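Local structure of nucleoporin NUP82 (Saccharomyces cerevisiae, 3PBP) at residues Thr193-Asn198 / Gln311-Cys316; Phe285-Phe290 / Ile325-Asp330; Ala303-Asp308 / Leu363-Glu368; Ser391-Ser396 / Asn403-Leu408. The protein forms part of the nuclear pore complex, whose components can also dock nuclear transport factors, and binds NUP116 through the N-terminal domain described here. The protein carries 1 engineered substitution. All blocks are in the same frame, centred on the assembly; numbering follows the deposited sequence.

How the contacts relate
Followed from the N terminus, the chain enters contact 1 at 193-198, a loop that closes only at 311-316, after two helices and several strands. Contact 2 opens within it at 285-290 and closes beyond its end at 325-330, so the two cross. Contact 3, from 303-308 to 363-368, crosses both. All three reach one five-stranded sheet, which contact 1 ties to the sheet of strand 194-198 and contact 3 to that of strand 362-364; within it, Val315 O to Leu327 N and Cys316 O to Ala303 N, each 2.8 Å, are probable backbone bonds. Contact 4 follows in series, joining helix 387-399 to its succeeding loop; its Ser394 packs against Ile307 and Asp308 of contact 3.

Contact 1 (Thr193-Asn198 / Gln311-Cys316)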
loop_
_atom_site.group_PDB
_atom_site.type_symbol
_atom_site.label_atom_id
_atom_site.label_comp_id
_atom_site.label_asym_id
_atom_site.label_seq_id
_atom_site.Cartn_x
_atom_site.Cartn_y
_atom_site.Cartn_z
ATOM N N THR A 193 -8.293 -4.400 -2.382
ATOM C CA THR A 193 -7.576 -3.619 -1.380
ATOM C C THR A 193 -6.076 -3.569 -1.566
ATOM O O THR A 193 -5.455 -4.578 -1.873
ATOM C CB THR A 193 -7.854 -4.183 0.026
ATOM O OG1 THR A 193 -9.258 -4.106 0.306
ATOM C CG2 THR A 193 -7.091 -3.403 1.073
ATOM N N LEU A 194 -5.490 -2.398 -1.357
ATOM C CA LEU A 194 -4.046 -2.253 -1.476
ATOM C C LEU A 194 -3.469 -1.836 -0.119
ATOM O O LEU A 194 -3.774 -0.759 0.392
ATOM C CB LEU A 194 -3.698 -1.213 -2.547
ATOM C CG LEU A 194 -2.213 -0.934 -2.744
ATOM C CD1 LEU A 194 -1.498 -2.207 -3.207
ATOM C CD2 LEU A 194 -2.037 0.195 -3.762
ATOM N N TYR A 195 -2.653 -2.708 0.469
ATOM C CA TYR A 195 -2.022 -2.433 1.757
ATOM C C TYR A 195 -0.684 -1.726 1.542
ATOM O O TYR A 195 0.083 -2.113 0.667
ATOM C CB TYR A 195 -1.760 -3.737 2.523
ATOM C CG TYR A 195 -2.970 -4.418 3.105
ATOM C CD1 TYR A 195 -3.670 -3.856 4.158
ATOM C CD2 TYR A 195 -3.373 -5.664 2.635
ATOM C CE1 TYR A 195 -4.743 -4.519 4.741
ATOM C CE2 TYR A 195 -4.441 -6.339 3.205
ATOM C CZ TYR A 195 -5.122 -5.760 4.262
ATOM O OH TYR A 195 -6.166 -6.434 4.846
ATOM N N CYS A 196 -0.405 -0.709 2.348
ATOM C CA CYS A 196 0.849 0.037 2.253
ATOM C C CYS A 196 1.567 -0.020 3.575
ATOM O O CYS A 196 0.961 0.220 4.612
ATOM C CB CYS A 196 0.585 1.506 1.931
ATOM S SG CYS A 196 -0.325 1.739 0.397
ATOM N N LEU A 197 2.851 -0.336 3.537
ATOM C CA LEU A 197 3.668 -0.382 4.745
ATOM C C LEU A 197 4.557 0.866 4.743
ATOM O O LEU A 197 5.432 0.999 3.891
ATOM C CB LEU A 197 4.545 -1.626 4.746
ATOM C CG LEU A 197 5.434 -1.793 5.979
ATOM C CD1 LEU A 197 4.575 -2.171 7.172
ATOM C CD2 LEU A 197 6.476 -2.864 5.729
ATOM N N ASN A 198 4.332 1.782 5.682
ATOM C CA ASN A 198 5.135 2.999 5.736
ATOM C C ASN A 198 6.092 3.000 6.937
ATOM O O ASN A 198 5.962 2.181 7.854
ATOM C CB ASN A 198 4.220 4.233 5.742
ATOM C CG ASN A 198 3.913 4.720 7.126
ATOM O OD1 ASN A 198 3.711 3.929 8.046
ATOM N ND2 ASN A 198 3.859 6.030 7.287
ATOM N N GLN A 311 -10.806 -16.157 -0.040
ATOM C CA GLN A 311 -10.160 -14.865 0.197
ATOM C C GLN A 311 -9.664 -14.630 1.620
ATOM O O GLN A 311 -9.334 -13.496 1.973
ATOM C CB GLN A 311 -11.089 -13.720 -0.182
ATOM C CG GLN A 311 -11.364 -13.601 -1.649
ATOM C CD GLN A 311 -12.270 -12.432 -1.953
ATOM O OE1 GLN A 311 -12.733 -11.738 -1.040
ATOM N NE2 GLN A 311 -12.531 -12.200 -3.239
ATOM N N ASN A 312 -9.618 -15.677 2.445
ATOM C CA ASN A 312 -9.118 -15.513 3.806
ATOM C C ASN A 312 -7.583 -15.473 3.752
ATOM O O ASN A 312 -6.942 -16.363 3.182
ATOM C CB ASN A 312 -9.620 -16.646 4.717
ATOM C CG ASN A 312 -11.090 -16.462 5.132
ATOM O OD1 ASN A 312 -11.498 -15.396 5.609
ATOM N ND2 ASN A 312 -11.882 -17.508 4.957
ATOM N N GLU A 313 -7.003 -14.428 4.343
ATOM C CA GLU A 313 -5.556 -14.228 4.317
ATOM C C GLU A 313 -4.893 -13.787 5.615
ATOM O O GLU A 313 -5.547 -13.389 6.585
ATOM C CB GLU A 313 -5.220 -13.174 3.271
ATOM C CG GLU A 313 -6.119 -11.963 3.410
ATOM C CD GLU A 313 -5.601 -10.753 2.685
ATOM O OE1 GLU A 313 -5.045 -10.915 1.585
ATOM O OE2 GLU A 313 -5.768 -9.631 3.213
ATOM N N ILE A 314 -3.570 -13.834 5.590
ATOM C CA ILE A 314 -2.758 -13.431 6.710
ATOM C C ILE A 314 -1.808 -12.375 6.185
ATOM O O ILE A 314 -1.208 -12.542 5.122
ATOM C CB ILE A 314 -1.958 -14.623 7.277
ATOM C CG1 ILE A 314 -2.898 -15.561 8.025
ATOM C CG2 ILE A 314 -0.866 -14.136 8.227
ATOM C CD1 ILE A 314 -2.224 -16.820 8.450
ATOM N N VAL A 315 -1.689 -11.275 6.918
ATOM C CA VAL A 315 -0.797 -10.203 6.515
ATOM C C VAL A 315 0.521 -10.417 7.228
ATOM O O VAL A 315 0.534 -10.596 8.437
ATOM C CB VAL A 315 -1.354 -8.824 6.903
ATOM C CG1 VAL A 315 -0.389 -7.737 6.460
ATOM C CG2 VAL A 315 -2.719 -8.620 6.268
ATOM N N CYS A 316 1.625 -10.418 6.489
ATOM C CA CYS A 316 2.925 -10.616 7.107
ATOM C C CYS A 316 3.799 -9.382 6.959
ATOM O O CYS A 316 3.887 -8.806 5.872
ATOM C CB CYS A 316 3.635 -11.824 6.492
ATOM S SG CYS A 316 5.294 -12.142 7.198
#
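Tyr195 meets Glu313 and Val315, and the two encounters differ in kind. The polar one is edge-on: Glu313 OE2 lies in the plane of the tyrosine ring, at its rim, 3.5 Å from Tyr195 CE2. Ring and carboxylate planes differ by 27°, so the carboxylate is only moderately tilted from the ring plane. Although the same OE2 is 3.6 Å from Tyr195 OH, the pair does not amount to a hydrogen bond. The acid finds its partners elsewhere, with OE1 accepting from the backbone N of Lys189 and OE2 in a weak bond with Ser188 OG. Beyond CG the glutamate is extended (chi2 164°), which carries its carboxylate across to the ring edge.

The apolar encounter is looser. Val315 CG2 comes within 4.2 Å of Tyr195 CE2, approaching the ring obliquely. An alanine in place of Tyr195 would probably leave Glu313 OE2 without the ring edge beside it and open a gap next to Val315 CG2.

The closest backbone approach, 9.2 Å between Tyr195 CA and Val315 CA, is too wide for strand pairing; side chains alone span the interval. Strand 194-198 is the middle strand of its own antiparallel sheet, where Tyr195 is backbone-bonded to Glu186 of strand 182-187 and its ring also touches Ile205 of strand 204-208. Strand 313-319 belongs to the adjoining five-stranded sheet. Ile302 of strand 299-306 touches both Tyr195 and Val315, while Lys329 of strand 323-329 also packs on the tyrosine.

Contact 2 (Phe285-Phe290 / Ile325-Asp330)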
loop_
_atom_site.group_PDB
_atom_site.type_symbol
_atom_site.label_atom_id
_atom_site.label_comp_id
_atom_site.label_asym_id
_atom_site.label_seq_id
_atom_site.Cartn_x
_atom_site.Cartn_y
_atom_site.Cartn_z
ATOM N N PHE A 285 -3.688 1.301 10.533
ATOM C CA PHE A 285 -4.395 0.171 11.062
ATOM C C PHE A 285 -3.873 -0.036 12.470
ATOM O O PHE A 285 -2.727 0.280 12.787
ATOM C CB PHE A 285 -4.100 -1.090 10.257
ATOM C CG PHE A 285 -5.058 -1.341 9.143
ATOM C CD1 PHE A 285 -5.118 -0.486 8.054
ATOM C CD2 PHE A 285 -5.895 -2.439 9.179
ATOM C CE1 PHE A 285 -6.001 -0.722 7.017
ATOM C CE2 PHE A 285 -6.788 -2.685 8.147
ATOM C CZ PHE A 285 -6.843 -1.827 7.063
ATOM N N THR A 286 -4.733 -0.578 13.311
ATOM C CA THR A 286 -4.385 -0.887 14.674
ATOM C C THR A 286 -3.763 -2.286 14.625
ATOM O O THR A 286 -4.306 -3.177 13.981
ATOM C CB THR A 286 -5.656 -0.877 15.506
ATOM O OG1 THR A 286 -5.719 0.346 16.231
ATOM C CG2 THR A 286 -5.702 -2.021 16.446
ATOM N N ILE A 287 -2.608 -2.485 15.249
ATOM C CA ILE A 287 -1.997 -3.820 15.255
ATOM C C ILE A 287 -2.011 -4.265 16.709
ATOM O O ILE A 287 -1.131 -3.908 17.482
ATOM C CB ILE A 287 -0.533 -3.808 14.737
ATOM C CG1 ILE A 287 -0.484 -3.281 13.296
ATOM C CG2 ILE A 287 0.045 -5.214 14.788
ATOM C CD1 ILE A 287 0.902 -3.242 12.709
ATOM N N ASN A 288 -3.018 -5.052 17.071
ATOM C CA ASN A 288 -3.197 -5.496 18.443
ATOM C C ASN A 288 -3.012 -6.996 18.657
ATOM O O ASN A 288 -3.652 -7.811 17.994
ATOM C CB ASN A 288 -4.598 -5.099 18.886
ATOM C CG ASN A 288 -4.770 -5.132 20.382
ATOM O OD1 ASN A 288 -3.973 -5.723 21.102
ATOM N ND2 ASN A 288 -5.828 -4.505 20.858
ATOM N N PRO A 289 -2.141 -7.391 19.600
ATOM C CA PRO A 289 -1.312 -6.560 20.479
ATOM C C PRO A 289 0.094 -6.372 19.908
ATOM O O PRO A 289 0.794 -7.347 19.654
ATOM C CB PRO A 289 -1.300 -7.363 21.769
ATOM C CG PRO A 289 -1.214 -8.782 21.247
ATOM C CD PRO A 289 -2.212 -8.781 20.105
ATOM N N PHE A 290 0.514 -5.126 19.723
ATOM C CA PHE A 290 1.838 -4.854 19.177
ATOM C C PHE A 290 2.982 -5.177 20.136
ATOM O O PHE A 290 3.011 -4.685 21.263
ATOM C CB PHE A 290 1.955 -3.396 18.758
ATOM C CG PHE A 290 3.191 -3.112 17.971
ATOM C CD1 PHE A 290 3.373 -3.690 16.714
ATOM C CD2 PHE A 290 4.198 -2.317 18.495
ATOM C CE1 PHE A 290 4.548 -3.483 15.987
ATOM C CE2 PHE A 290 5.377 -2.103 17.777
ATOM C CZ PHE A 290 5.552 -2.691 16.516
ATOM N N ILE A 325 5.868 -10.680 11.921
ATOM C CA ILE A 325 4.623 -10.720 12.679
ATOM C C ILE A 325 3.497 -11.117 11.729
ATOM O O ILE A 325 3.278 -10.480 10.701
ATOM C CB ILE A 325 4.282 -9.368 13.396
ATOM C CG1 ILE A 325 4.001 -8.253 12.387
ATOM C CG2 ILE A 325 5.405 -8.984 14.310
ATOM C CD1 ILE A 325 3.405 -6.990 13.018
ATOM N N LEU A 326 2.813 -12.202 12.063
ATOM C CA LEU A 326 1.718 -12.702 11.255
ATOM C C LEU A 326 0.446 -12.090 11.814
ATOM O O LEU A 326 0.095 -12.324 12.960
ATOM C CB LEU A 326 1.687 -14.229 11.327
ATOM C CG LEU A 326 2.981 -14.926 10.877
ATOM C CD1 LEU A 326 2.764 -16.429 10.827
ATOM C CD2 LEU A 326 3.393 -14.420 9.495
ATOM N N LEU A 327 -0.237 -11.295 10.999
ATOM C CA LEU A 327 -1.444 -10.603 11.425
ATOM C C LEU A 327 -2.709 -11.126 10.759
ATOM O O LEU A 327 -2.651 -11.738 9.701
ATOM C CB LEU A 327 -1.296 -9.116 11.122
ATOM C CG LEU A 327 0.044 -8.484 11.499
ATOM C CD1 LEU A 327 0.103 -7.034 10.986
ATOM C CD2 LEU A 327 0.220 -8.555 12.993
ATOM N N PHE A 328 -3.847 -10.853 11.394
ATOM C CA PHE A 328 -5.163 -11.262 10.917
ATOM C C PHE A 328 -6.168 -10.103 11.046
ATOM O O PHE A 328 -6.307 -9.512 12.117
ATOM C CB PHE A 328 -5.643 -12.460 11.736
ATOM C CG PHE A 328 -7.049 -12.876 11.433
ATOM C CD1 PHE A 328 -7.357 -13.542 10.239
ATOM C CD2 PHE A 328 -8.073 -12.594 12.332
ATOM C CE1 PHE A 328 -8.677 -13.922 9.950
ATOM C CE2 PHE A 328 -9.382 -12.966 12.057
ATOM C CZ PHE A 328 -9.688 -13.632 10.864
ATOM N N LYS A 329 -6.862 -9.781 9.956
ATOM C CA LYS A 329 -7.852 -8.697 9.942
ATOM C C LYS A 329 -9.228 -9.200 10.397
ATOM O O LYS A 329 -9.913 -9.900 9.650
ATOM C CB LYS A 329 -7.939 -8.113 8.534
ATOM C CG LYS A 329 -9.033 -7.118 8.303
ATOM C CD LYS A 329 -8.853 -6.529 6.922
ATOM C CE LYS A 329 -10.165 -6.052 6.318
ATOM N NZ LYS A 329 -11.108 -7.153 5.941
ATOM N N ASP A 330 -9.613 -8.837 11.624
ATOM C CA ASP A 330 -10.875 -9.260 12.218
ATOM C C ASP A 330 -12.100 -8.430 11.887
ATOM O O ASP A 330 -13.220 -8.945 11.922
ATOM C CB ASP A 330 -10.758 -9.337 13.744
ATOM C CG ASP A 330 -10.395 -7.998 14.385
ATOM O OD1 ASP A 330 -10.934 -7.678 15.479
ATOM O OD2 ASP A 330 -9.555 -7.268 13.813
#
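Ile287 touches Ile325 and Leu327 through methyl groups, and no flat group comes as near. The two phenyl rings of 285-290 stand at greater range. Phe285 CE2 is 4.5 Å from Lys329 CD, and Phe290 CE1 stops 4.7 Å from Ile325 CD1, so neither ring stacks on anything across the contact. Phe290 instead makes an edge-to-face pair with Tyr295, and Phe285 packs on Ala207 and Met333.

The meeting itself is made by one branch of Ile287. With CG1 beside the backbone N (chi1 -60°), CG2 becomes the branch presented to the other strand. Leu327 CD2 lies 3.8 Å from Ile287 CG2, and Ile325 CD1 lies 4.2 Å from that same methyl. Both partners cross Ile287 at about a right angle. Being two residues apart on one strand, Ile325 and Leu327 face the same side, and Ile325 reaches out by its extended end (chi2 169°). The contact is therefore apolar and buried, resting on the single methyl that both partners share.

Ile287 CA and Leu327 CA come to 7.8 Å, yet their strands are not hydrogen-bonded neighbours: strand 347-355 lies between them in the sheet order, parallel to 286-288 and antiparallel to 323-329. Ile287 also makes backbone bonds to the NUP116 chain, consistent with that chain continuing the sheet past 286-288, its outermost strand within this chain; Arg101 of NUP116 packs on Thr286. The arrangement is that of a beta-propeller blade whose outer edge strand is used to bind a partner.

Contact 3 (Ala303-Asp308 / Leu363-Glu368); sequences ATILID and LITLPE
Thr304 O sits where the two segments meet, facing Thr365 while accepting a hydrogen bond from Lys189 NZ. What Thr365 offers this oxygen is chiefly a methyl: its CG2 is 4.0 Å from Thr304 O. The hydroxyl is no closer, Thr365 OG1 being 4.1 Å from the same carbonyl oxygen, a separation too long for a bond.

The rest is apolar. Thr365 CG2 also meets Ile305 CG1 at 3.6 Å, the two side chains inclined to one another. The threonine's first torsion (chi1 35°) puts OG1 between the backbone N and carbonyl carbon and leaves CG2 anti to the carbonyl carbon, where it can serve both partners. Two residues earlier in each segment, Ala303 CB lies 4.0 Å from Leu363 CD1 and equally far from Leu363 CB, so the alanine methyl rests alongside the leucine stem.

Strand 299-306 is paired through Ala303 and Ile305 with strand 313-319, whereas strand 362-364 opens the next sheet and is bonded through Ile364 to Tyr374. The contact thus joins the edges of two consecutive propeller blades. Its chemistry implies a junction of methyl packing, with the Thr304 carbonyl bonded to Lys189 of the same chain, not to Thr365.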
loop_
_atom_site.group_PDB
_atom_site.type_symbol
_atom_site.label_atom_id
_atom_site.label_comp_id
_atom_site.label_asym_id
_atom_site.label_seq_id
_atom_site.Cartn_x
_atom_site.Cartn_y
_atom_site.Cartn_z
ATOM N N ALA A 303 3.619 -8.781 3.119
ATOM C CA ALA A 303 3.208 -9.816 2.192
ATOM C C ALA A 303 1.838 -10.303 2.579
ATOM O O ALA A 303 1.435 -10.211 3.736
ATOM C CB ALA A 303 4.194 -10.985 2.233
ATOM N N THR A 304 1.132 -10.847 1.601
ATOM C CA THR A 304 -0.195 -11.359 1.847
ATOM C C THR A 304 -0.198 -12.831 1.484
ATOM O O THR A 304 0.230 -13.205 0.402
ATOM C CB THR A 304 -1.218 -10.564 1.027
ATOM O OG1 THR A 304 -1.633 -9.419 1.780
ATOM C CG2 THR A 304 -2.408 -11.398 0.713
ATOM N N ILE A 305 -0.659 -13.665 2.411
ATOM C CA ILE A 305 -0.690 -15.103 2.189
ATOM C C ILE A 305 -2.084 -15.673 2.309
ATOM O O ILE A 305 -2.771 -15.496 3.317
ATOM C CB ILE A 305 0.203 -15.864 3.187
ATOM C CG1 ILE A 305 1.633 -15.336 3.113
ATOM C CG2 ILE A 305 0.168 -17.353 2.882
ATOM C CD1 ILE A 305 1.825 -14.004 3.828
ATOM N N LEU A 306 -2.481 -16.395 1.275
ATOM C CA LEU A 306 -3.789 -17.001 1.225
ATOM C C LEU A 306 -3.863 -18.237 2.134
ATOM O O LEU A 306 -2.974 -19.081 2.134
ATOM C CB LEU A 306 -4.097 -17.346 -0.230
ATOM C CG LEU A 306 -5.563 -17.515 -0.593
ATOM C CD1 LEU A 306 -6.352 -16.296 -0.174
ATOM C CD2 LEU A 306 -5.666 -17.725 -2.074
ATOM N N ILE A 307 -4.937 -18.321 2.909
ATOM C CA ILE A 307 -5.177 -19.413 3.851
ATOM C C ILE A 307 -6.125 -20.498 3.314
ATOM O O ILE A 307 -5.966 -21.678 3.615
ATOM C CB ILE A 307 -5.747 -18.842 5.151
ATOM C CG1 ILE A 307 -4.614 -18.529 6.107
ATOM C CG2 ILE A 307 -6.731 -19.785 5.783
ATOM C CD1 ILE A 307 -5.140 -17.919 7.387
ATOM N N ASP A 308 -7.124 -20.094 2.539
ATOM C CA ASP A 308 -8.061 -21.048 1.963
ATOM C C ASP A 308 -8.492 -20.595 0.573
ATOM O O ASP A 308 -7.732 -19.922 -0.119
ATOM C CB ASP A 308 -9.284 -21.207 2.861
ATOM C CG ASP A 308 -10.058 -19.920 3.031
ATOM O OD1 ASP A 308 -9.933 -19.021 2.172
ATOM O OD2 ASP A 308 -10.807 -19.817 4.023
ATOM N N LEU A 363 10.371 -10.904 1.129
ATOM C CA LEU A 363 9.320 -11.904 1.336
ATOM C C LEU A 363 8.731 -12.280 -0.023
ATOM O O LEU A 363 8.529 -11.413 -0.884
ATOM C CB LEU A 363 8.217 -11.342 2.231
ATOM C CG LEU A 363 8.672 -10.865 3.607
ATOM C CD1 LEU A 363 7.485 -10.286 4.357
ATOM C CD2 LEU A 363 9.301 -12.033 4.374
ATOM N N ILE A 364 8.455 -13.567 -0.213
ATOM C CA ILE A 364 7.924 -14.044 -1.486
ATOM C C ILE A 364 6.876 -15.125 -1.269
ATOM O O ILE A 364 6.967 -15.901 -0.319
ATOM C CB ILE A 364 9.062 -14.623 -2.365
ATOM C CG1 ILE A 364 10.100 -13.541 -2.646
ATOM C CG2 ILE A 364 8.505 -15.169 -3.663
ATOM C CD1 ILE A 364 11.268 -13.999 -3.472
ATOM N N THR A 365 5.876 -15.162 -2.148
ATOM C CA THR A 365 4.820 -16.169 -2.065
ATOM C C THR A 365 4.546 -16.747 -3.429
ATOM O O THR A 365 4.719 -16.078 -4.445
ATOM C CB THR A 365 3.483 -15.604 -1.554
ATOM O OG1 THR A 365 3.318 -14.268 -2.042
ATOM C CG2 THR A 365 3.419 -15.641 -0.037
ATOM N N LEU A 366 4.122 -18.004 -3.435
ATOM C CA LEU A 366 3.792 -18.692 -4.666
ATOM C C LEU A 366 2.328 -19.076 -4.556
ATOM O O LEU A 366 1.956 -19.923 -3.739
ATOM C CB LEU A 366 4.670 -19.937 -4.845
ATOM C CG LEU A 366 6.161 -19.640 -5.030
ATOM C CD1 LEU A 366 6.945 -20.928 -5.060
ATOM C CD2 LEU A 366 6.376 -18.859 -6.313
ATOM N N PRO A 367 1.475 -18.439 -5.374
ATOM C CA PRO A 367 0.024 -18.662 -5.424
ATOM C C PRO A 367 -0.383 -20.121 -5.257
ATOM O O PRO A 367 -1.396 -20.427 -4.635
ATOM C CB PRO A 367 -0.352 -18.115 -6.796
ATOM C CG PRO A 367 0.575 -16.941 -6.930
ATOM C CD PRO A 367 1.901 -17.506 -6.437
ATOM N N GLU A 368 0.418 -21.019 -5.812
ATOM C CA GLU A 368 0.135 -22.446 -5.737
ATOM C C GLU A 368 0.223 -23.089 -4.344
ATOM O O GLU A 368 -0.213 -24.231 -4.165
ATOM C CB GLU A 368 1.063 -23.212 -6.681
ATOM C CG GLU A 368 0.909 -22.901 -8.167
ATOM C CD GLU A 368 1.379 -21.509 -8.537
ATOM O OE1 GLU A 368 2.394 -21.051 -7.975
ATOM O OE2 GLU A 368 0.742 -20.875 -9.406
#

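Contact 4 (Ser391-Ser396 / Asn403-Leu408). Engineered in segment 391-396: Ser396 (natural residue Cys).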
loop_
_atom_site.group_PDB
_atom_site.type_symbol
_atom_site.label_atom_id
_atom_site.label_comp_id
_atom_site.label_asym_id
_atom_site.label_seq_id
_atom_site.Cartn_x
_atom_site.Cartn_y
_atom_site.Cartn_z
ATOM N N SER A 391 -5.060 -23.735 8.727
ATOM C CA SER A 391 -6.093 -24.606 8.181
ATOM C C SER A 391 -7.282 -24.717 9.125
ATOM O O SER A 391 -8.428 -24.789 8.690
ATOM C CB SER A 391 -5.516 -25.991 7.894
ATOM O OG SER A 391 -4.913 -26.535 9.049
ATOM N N THR A 392 -7.005 -24.726 10.422
ATOM C CA THR A 392 -8.055 -24.814 11.428
ATOM C C THR A 392 -8.754 -23.468 11.547
ATOM O O THR A 392 -9.977 -23.397 11.729
ATOM C CB THR A 392 -7.475 -25.159 12.795
ATOM O OG1 THR A 392 -6.701 -26.359 12.691
ATOM C CG2 THR A 392 -8.586 -25.347 13.806
ATOM N N LEU A 393 -7.960 -22.404 11.452
ATOM C CA LEU A 393 -8.461 -21.042 11.539
ATOM C C LEU A 393 -9.523 -20.747 10.478
ATOM O O LEU A 393 -10.530 -20.101 10.760
ATOM C CB LEU A 393 -7.295 -20.056 11.404
ATOM C CG LEU A 393 -7.611 -18.559 11.470
ATOM C CD1 LEU A 393 -8.389 -18.218 12.733
ATOM C CD2 LEU A 393 -6.310 -17.789 11.418
ATOM N N SER A 394 -9.309 -21.219 9.254
ATOM C CA SER A 394 -10.280 -20.961 8.202
ATOM C C SER A 394 -11.501 -21.842 8.376
ATOM O O SER A 394 -12.599 -21.450 8.010
ATOM C CB SER A 394 -9.669 -21.177 6.815
ATOM O OG SER A 394 -9.584 -22.548 6.504
ATOM N N LYS A 395 -11.314 -23.028 8.944
ATOM C CA LYS A 395 -12.439 -23.932 9.162
ATOM C C LYS A 395 -13.409 -23.291 10.129
ATOM O O LYS A 395 -14.613 -23.273 9.888
ATOM C CB LYS A 395 -11.964 -25.280 9.711
ATOM C CG LYS A 395 -11.174 -26.084 8.688
ATOM C CD LYS A 395 -10.609 -27.388 9.242
ATOM C CE LYS A 395 -9.761 -28.094 8.182
ATOM N NZ LYS A 395 -9.151 -29.354 8.689
ATOM N N SER A 396 -12.885 -22.749 11.220
ATOM C CA SER A 396 -13.740 -22.111 12.201
ATOM C C SER A 396 -14.386 -20.840 11.645
ATOM O O SER A 396 -15.528 -20.527 11.981
ATOM C CB SER A 396 -12.957 -21.816 13.490
ATOM O OG SER A 396 -11.844 -20.989 13.258
ATOM N N ASN A 403 -14.483 -23.120 18.975
ATOM C CA ASN A 403 -13.900 -24.217 19.758
ATOM C C ASN A 403 -12.572 -24.791 19.277
ATOM O O ASN A 403 -11.614 -24.862 20.039
ATOM C CB ASN A 403 -14.905 -25.356 19.887
ATOM C CG ASN A 403 -16.096 -24.982 20.738
ATOM O OD1 ASN A 403 -15.956 -24.691 21.930
ATOM N ND2 ASN A 403 -17.280 -24.986 20.131
ATOM N N PRO A 404 -12.498 -25.223 18.015
ATOM C CA PRO A 404 -11.249 -25.784 17.508
ATOM C C PRO A 404 -10.018 -24.976 17.911
ATOM O O PRO A 404 -8.967 -25.546 18.208
ATOM C CB PRO A 404 -11.473 -25.793 16.001
ATOM C CG PRO A 404 -12.935 -26.083 15.900
ATOM C CD PRO A 404 -13.516 -25.169 16.951
ATOM N N LEU A 405 -10.152 -23.652 17.932
ATOM C CA LEU A 405 -9.040 -22.759 18.277
ATOM C C LEU A 405 -8.462 -22.996 19.655
ATOM O O LEU A 405 -7.272 -22.786 19.881
ATOM C CB LEU A 405 -9.480 -21.303 18.177
ATOM C CG LEU A 405 -9.774 -20.815 16.768
ATOM C CD1 LEU A 405 -10.235 -19.369 16.813
ATOM C CD2 LEU A 405 -8.520 -20.968 15.920
ATOM N N ALA A 406 -9.320 -23.419 20.580
ATOM C CA ALA A 406 -8.915 -23.698 21.953
ATOM C C ALA A 406 -7.800 -24.745 21.968
ATOM O O ALA A 406 -7.951 -25.847 21.420
ATOM C CB ALA A 406 -10.110 -24.200 22.750
ATOM N N GLY A 407 -6.679 -24.395 22.589
ATOM C CA GLY A 407 -5.568 -25.323 22.655
ATOM C C GLY A 407 -4.537 -25.136 21.556
ATOM O O GLY A 407 -3.338 -25.070 21.837
ATOM N N LEU A 408 -4.995 -25.050 20.307
ATOM C CA LEU A 408 -4.091 -24.884 19.169
ATOM C C LEU A 408 -2.889 -24.014 19.486
ATOM O O LEU A 408 -3.028 -22.920 20.028
ATOM C CB LEU A 408 -4.811 -24.264 17.970
ATOM C CG LEU A 408 -5.877 -25.067 17.230
ATOM C CD1 LEU A 408 -6.133 -24.389 15.888
ATOM C CD2 LEU A 408 -5.416 -26.506 17.019
#
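Thr392 and Leu408 are brought together by their first torsions. In Thr392, chi1 of -55° sets OG1 beside the backbone N and leaves CG2 as the branch offered to the loop; in Leu408, chi1 of -69° with a nearly extended chi2 sends CD1 to meet it. The two arrive tip to tip, Thr392 CG2 lying 3.4 Å from Leu408 CD1. The same threonine methyl is 3.7 Å from Pro404 CB, so one methyl touches both the proline ring and the leucine end.

The next residue, Leu393, puts CD1 4.2 Å from Leu405 CD2. Ser396, an engineered replacement for the natural cysteine, lies about a turn on and has its OG 4.1 Å from Leu405 CG. In the deposited structure Ser396 OG donates to Leu393 O at 3.0 Å, approaching from above the carbonyl plane.

The chain reverses after helix 387-399, and the returning part, with a short 3-10 segment at 403-405, lies along the helix; another protein of the assembly packs on Leu393, Ser396 and Leu405. Both hydroxyls near the loop, Thr392 OG1 and the engineered Ser396 OG, face carbon atoms there, and the two sides meet through aliphatic groups without a polar bridge.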